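Local coordinates for protein acetyltransferase (Escherichia coli, PDB 7BYY) that probably acetylates the amino group of glycine carried on its tRNA, using acetyl-CoA as donor, and acts as the toxin of a toxin-antitoxin system, at residues F155-A160 with G166-F171. The protein carries 1 engineered substitution. Sequence-based numbering, arbitrary orientation.
Sequences FVQLSA and GAVPMF
The F155 ring turns an edge to the backbone of M170 and F171, with F171 N in the ring plane and M170 C near it. F155 CD2 lies 3.6 Å from F171 C. The amide of Q157 is a second flat group in the contact. Its end reaches V168, with Q157 NE2 3.6 Å from V168 CG1 and CD close to V168 CG2. Q157 NE2 also donates to S159 O in the plane of the amide, at 2.7 Å and 171°, although it meets that carbonyl from above its plane. This bond probably helps to set the rotation of the amide and ties the Q157 side chain back to its own segment. CG of Q157 is anti to the backbone N (chi1 -174°) and the chain beyond is extended, which carries the amide along to V168.

M170 lies on the same face of the sheet as Q157. Its chain bends at chi3 (72°), bringing M170 CE to 3.9 Å from F155 CB. I147 touches Q157, V168 and M170 on this side. V156 and F171 point to the other face, where V86 touches both. L158 CD1 sits between P169 CB, at 3.8 Å, and F171 CB.

V156 and F171 form a hydrogen-bonded antiparallel pair through both backbone N-H groups. L158 N adds a nearly straight bond to P169 O, 2.9 Å long. Strand 168-173 lies between 137-142 and 156-157, and 156-157 is outermost at this side of the sheet within the chain. The arrangement is a beta hairpin in the C-terminal part of the GNAT fold.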
# COMPACT_ATOMS: atom_id res chain seq x y z
N PHE A 155 -12.96 -6.85 -13.66
CA PHE A 155 -12.39 -7.89 -12.82
C PHE A 155 -12.55 -9.26 -13.47
O PHE A 155 -13.61 -9.60 -13.99
CB PHE A 155 -13.06 -7.88 -11.44
CG PHE A 155 -12.61 -6.75 -10.56
CD1 PHE A 155 -13.24 -5.52 -10.61
CD2 PHE A 155 -11.56 -6.93 -9.67
CE1 PHE A 155 -12.83 -4.48 -9.79
CE2 PHE A 155 -11.15 -5.89 -8.85
CZ PHE A 155 -11.78 -4.67 -8.91
N VAL A 156 -11.47 -10.04 -13.44
CA VAL A 156 -11.46 -11.40 -13.97
C VAL A 156 -11.43 -12.37 -12.79
O VAL A 156 -10.63 -12.20 -11.85
CB VAL A 156 -10.26 -11.63 -14.91
CG1 VAL A 156 -8.98 -11.11 -14.29
CG2 VAL A 156 -10.12 -13.11 -15.24
N GLN A 157 -12.30 -13.37 -12.82
CA GLN A 157 -12.36 -14.34 -11.74
C GLN A 157 -11.18 -15.30 -11.82
O GLN A 157 -10.82 -15.79 -12.90
CB GLN A 157 -13.67 -15.11 -11.78
CG GLN A 157 -13.88 -16.04 -10.60
CD GLN A 157 -15.30 -16.57 -10.52
OE1 GLN A 157 -16.22 -16.01 -11.12
NE2 GLN A 157 -15.48 -17.66 -9.78
N LEU A 158 -10.57 -15.58 -10.68
CA LEU A 158 -9.38 -16.43 -10.62
C LEU A 158 -9.70 -17.88 -10.32
O LEU A 158 -8.92 -18.76 -10.70
CB LEU A 158 -8.41 -15.90 -9.56
CG LEU A 158 -7.94 -14.45 -9.77
CD1 LEU A 158 -7.53 -13.81 -8.45
CD2 LEU A 158 -6.79 -14.40 -10.77
N SER A 159 -10.82 -18.16 -9.65
CA SER A 159 -11.16 -19.53 -9.28
C SER A 159 -12.66 -19.59 -8.99
O SER A 159 -13.28 -18.59 -8.63
CB SER A 159 -10.35 -19.99 -8.07
OG SER A 159 -10.62 -21.35 -7.76
N ALA A 160 -13.22 -20.79 -9.16
CA ALA A 160 -14.62 -21.03 -8.85
C ALA A 160 -14.84 -21.56 -7.44
O ALA A 160 -15.98 -21.87 -7.08
CB ALA A 160 -15.23 -22.00 -9.87
N GLY A 166 -19.06 -17.89 0.25
CA GLY A 166 -19.29 -18.02 -1.20
C GLY A 166 -18.28 -17.20 -1.99
O GLY A 166 -18.08 -17.52 -3.18
N ALA A 167 -17.68 -16.19 -1.36
CA ALA A 167 -16.76 -15.27 -2.06
C ALA A 167 -15.71 -16.03 -2.88
O ALA A 167 -15.16 -17.03 -2.38
CB ALA A 167 -16.12 -14.34 -1.07
N VAL A 168 -15.45 -15.52 -4.09
CA VAL A 168 -14.49 -16.03 -5.07
C VAL A 168 -13.42 -14.97 -5.31
O VAL A 168 -13.72 -13.77 -5.25
CB VAL A 168 -15.18 -16.43 -6.38
CG1 VAL A 168 -15.94 -17.74 -6.21
CG2 VAL A 168 -16.09 -15.32 -6.87
N PRO A 169 -12.18 -15.35 -5.59
CA PRO A 169 -11.14 -14.34 -5.84
C PRO A 169 -11.29 -13.72 -7.22
O PRO A 169 -11.53 -14.41 -8.21
CB PRO A 169 -9.84 -15.14 -5.72
CG PRO A 169 -10.22 -16.52 -6.10
CD PRO A 169 -11.63 -16.72 -5.61
N MET A 170 -11.16 -12.40 -7.26
CA MET A 170 -11.20 -11.65 -8.51
C MET A 170 -10.08 -10.62 -8.51
O MET A 170 -9.66 -10.13 -7.45
CB MET A 170 -12.56 -10.96 -8.73
CG MET A 170 -13.76 -11.90 -8.61
SD MET A 170 -15.28 -11.19 -9.26
CE MET A 170 -14.97 -11.24 -11.02
N PHE A 171 -9.59 -10.28 -9.70
CA PHE A 171 -8.42 -9.42 -9.84
C PHE A 171 -8.61 -8.46 -11.00
O PHE A 171 -9.23 -8.80 -12.01
CB PHE A 171 -7.14 -10.25 -10.05
CG PHE A 171 -5.88 -9.43 -10.11
CD1 PHE A 171 -5.27 -8.98 -8.95
CD2 PHE A 171 -5.31 -9.10 -11.33
CE1 PHE A 171 -4.11 -8.23 -9.00
CE2 PHE A 171 -4.15 -8.35 -11.39
CZ PHE A 171 -3.55 -7.91 -10.23